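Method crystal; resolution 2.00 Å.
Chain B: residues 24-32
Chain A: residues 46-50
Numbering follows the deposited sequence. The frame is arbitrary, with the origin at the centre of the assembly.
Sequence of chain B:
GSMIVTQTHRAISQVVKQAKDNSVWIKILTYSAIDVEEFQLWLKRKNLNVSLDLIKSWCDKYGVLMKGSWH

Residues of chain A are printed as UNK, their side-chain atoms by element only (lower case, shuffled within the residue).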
# COMPACT_ATOMS: atom_id res chain seq x y z
N VAL B 24 -7.69 1.17 3.16
CA VAL B 24 -7.59 0.71 1.77
C VAL B 24 -6.13 0.41 1.42
O VAL B 24 -5.84 -0.60 0.80
CB VAL B 24 -8.18 1.71 0.74
CG1 VAL B 24 -7.90 1.23 -0.69
CG2 VAL B 24 -9.67 1.87 0.96
N TRP B 25 -5.23 1.32 1.78
CA TRP B 25 -3.83 1.10 1.44
C TRP B 25 -3.35 -0.19 2.11
O TRP B 25 -2.65 -1.00 1.50
CB TRP B 25 -2.97 2.30 1.80
CG TRP B 25 -1.63 2.31 1.10
CD1 TRP B 25 -1.21 1.47 0.09
CD2 TRP B 25 -0.57 3.23 1.32
NE1 TRP B 25 0.05 1.80 -0.31
CE2 TRP B 25 0.47 2.88 0.43
CE3 TRP B 25 -0.39 4.32 2.19
CZ2 TRP B 25 1.68 3.58 0.38
CZ3 TRP B 25 0.80 5.02 2.13
CH2 TRP B 25 1.83 4.64 1.24
N ILE B 26 -3.77 -0.40 3.36
CA ILE B 26 -3.35 -1.60 4.11
C ILE B 26 -3.87 -2.88 3.45
O ILE B 26 -3.17 -3.89 3.42
CB ILE B 26 -3.80 -1.52 5.58
CG1 ILE B 26 -3.06 -0.39 6.30
CG2 ILE B 26 -3.58 -2.87 6.30
CD1 ILE B 26 -1.62 -0.69 6.58
N LYS B 27 -5.08 -2.83 2.89
CA LYS B 27 -5.60 -3.97 2.13
C LYS B 27 -4.70 -4.28 0.93
O LYS B 27 -4.30 -5.44 0.73
CB LYS B 27 -7.05 -3.73 1.66
CG LYS B 27 -8.09 -3.95 2.78
CD LYS B 27 -9.50 -3.63 2.27
CE LYS B 27 -10.55 -3.80 3.36
NZ LYS B 27 -11.89 -3.62 2.77
N ILE B 28 -4.37 -3.26 0.16
CA ILE B 28 -3.50 -3.38 -1.02
C ILE B 28 -2.14 -3.95 -0.62
O ILE B 28 -1.64 -4.88 -1.26
CB ILE B 28 -3.31 -1.99 -1.70
CG1 ILE B 28 -4.65 -1.52 -2.31
CG2 ILE B 28 -2.18 -2.01 -2.78
CD1 ILE B 28 -4.65 -0.03 -2.73
N LEU B 29 -1.56 -3.39 0.43
CA LEU B 29 -0.23 -3.81 0.90
C LEU B 29 -0.18 -5.24 1.45
O LEU B 29 0.90 -5.79 1.65
CB LEU B 29 0.31 -2.81 1.93
CG LEU B 29 0.56 -1.38 1.45
CD1 LEU B 29 0.94 -0.46 2.64
CD2 LEU B 29 1.63 -1.33 0.36
N THR B 30 -1.35 -5.81 1.74
CA THR B 30 -1.43 -7.17 2.27
C THR B 30 -2.11 -8.12 1.28
O THR B 30 -2.53 -9.21 1.65
CB THR B 30 -2.13 -7.22 3.65
OG1 THR B 30 -3.47 -6.75 3.53
CG2 THR B 30 -1.38 -6.35 4.65
N TYR B 31 -2.19 -7.69 0.02
CA TYR B 31 -2.81 -8.47 -1.06
C TYR B 31 -4.26 -8.90 -0.76
O TYR B 31 -4.67 -10.00 -1.15
CB TYR B 31 -1.92 -9.71 -1.41
CG TYR B 31 -0.47 -9.34 -1.72
CD1 TYR B 31 -0.12 -8.85 -2.98
CD2 TYR B 31 0.53 -9.48 -0.76
CE1 TYR B 31 1.18 -8.51 -3.27
CE2 TYR B 31 1.85 -9.15 -1.05
CZ TYR B 31 2.17 -8.66 -2.29
OH TYR B 31 3.47 -8.32 -2.57
N SER B 32 -5.01 -8.04 -0.05
CA SER B 32 -6.44 -8.27 0.21
C SER B 32 -7.32 -7.60 -0.82
O SER B 32 -7.14 -6.41 -1.14
CB SER B 32 -6.85 -7.77 1.61
OG SER B 32 -5.99 -8.28 2.61
N UNK A 46 2.28 4.79 -7.93
CA UNK A 46 2.40 3.44 -7.36
C UNK A 46 1.84 3.34 -5.95
O UNK A 46 1.98 4.28 -5.15
o UNK A 46 3.48 0.58 -9.11
c UNK A 46 3.89 1.63 -9.62
c UNK A 46 3.86 2.97 -7.36
n UNK A 46 3.89 1.83 -10.94
c UNK A 46 4.49 2.78 -8.77
N UNK A 47 1.22 2.20 -5.65
CA UNK A 47 0.68 1.91 -4.33
C UNK A 47 1.25 0.61 -3.70
O UNK A 47 1.28 0.48 -2.47
c UNK A 47 -0.88 1.89 -4.31
c UNK A 47 -1.47 3.34 -4.43
c UNK A 47 -1.47 0.98 -5.40
N UNK A 48 1.70 -0.31 -4.55
CA UNK A 48 2.19 -1.62 -4.10
C UNK A 48 3.68 -1.77 -4.45
O UNK A 48 4.03 -1.88 -5.62
c UNK A 48 0.78 -5.09 -5.21
c UNK A 48 1.39 -2.74 -4.77
c UNK A 48 1.76 -4.20 -4.48
c UNK A 48 1.69 -4.50 -2.99
N UNK A 49 4.55 -1.79 -3.42
CA UNK A 49 5.96 -2.03 -3.72
C UNK A 49 6.19 -3.41 -4.33
O UNK A 49 5.48 -4.36 -3.99
c UNK A 49 6.63 -1.97 -2.34
c UNK A 49 4.30 -1.54 -1.99
c UNK A 49 5.65 -1.17 -1.47
N UNK A 50 7.16 -3.49 -5.23
CA UNK A 50 7.67 -4.76 -5.75
C UNK A 50 8.80 -5.29 -4.85
O UNK A 50 8.77 -6.44 -4.43
c UNK A 50 8.22 -4.58 -7.19
c UNK A 50 8.86 -5.90 -7.73
c UNK A 50 7.14 -4.00 -8.15
c UNK A 50 5.83 -4.78 -8.17
O HOH W 1 4.37 -6.78 -4.50

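Position 46 carries five side-chain atoms: three carbons in a row, the third bonded to one oxygen and one nitrogen. They stay out of reach of the chain B stretch. A terminal amide on a chain of this length is glutamine, so this is A:Gln46. Its amide nitrogen is hydrogen-bonded elsewhere in the structure.

Position 47 has three side-chain carbons, with two attached to the CB. There is no polar side-chain atom. One branch carbon lies 4.0 Å from CG2 of B:Ile28, and CB lies 4.1 Å from NE1 of B:Trp25. A CB bearing two methyl carbons and nothing more is valine, so this is A:Val47. The carbon near B:Ile28 is its CG2. Its backbone also takes part: O of A:Val47 accepts a hydrogen bond from NE1 of B:Trp25 at 2.8 Å. The angle at the hydrogen is 171°, nearly straight, and the oxygen sits at the edge of the indole, near its plane.

Position 48 has four side-chain carbons, forked at the second. One tip carbon is 3.8 Å from the backbone O of B:Ile28. Both tip carbons lie about 4.0 Å from CE1 of B:Tyr31. A fork one carbon beyond CB identifies leucine, A:Leu48. The carbon near O of B:Ile28 is CD1. Chi1 is t and chi2 is p. CB of A:Leu48 also lies 4.2 Å from CG2 of B:Ile28.

Position 49 has three side-chain carbons that close a ring onto the backbone N. The ring carbon bonded to N lies 3.6 Å from CD2 of B:Leu29. Such a ring is proline, A:Pro49, and that carbon is CD. Its backbone O is 2.7 Å from O of water 1, which donates to it. The same water O is 2.6 Å from OH of B:Tyr31, so it bridges the chains.

Position 50 has four side-chain carbons, forked at the first, with one arm two carbons long. Its CA-to-CB bond points away from the chain B stretch, and the side chain makes no contact with it. That is isoleucine, A:Ile50.

The contact combines apolar packing with one direct hydrogen bond. B:Trp25, B:Ile28 and B:Leu29 come close together in sequence, and their side chains meet A:Val47, A:Leu48 and A:Pro49. B:Tyr31 follows the helix and extends the apolar surface along A:Leu48. The indole bond needs no particular side chain at A:Val47, because its acceptor is backbone. Water 1 adds a second polar link beside A:Pro49.

Chain A (46-50) QVLPI
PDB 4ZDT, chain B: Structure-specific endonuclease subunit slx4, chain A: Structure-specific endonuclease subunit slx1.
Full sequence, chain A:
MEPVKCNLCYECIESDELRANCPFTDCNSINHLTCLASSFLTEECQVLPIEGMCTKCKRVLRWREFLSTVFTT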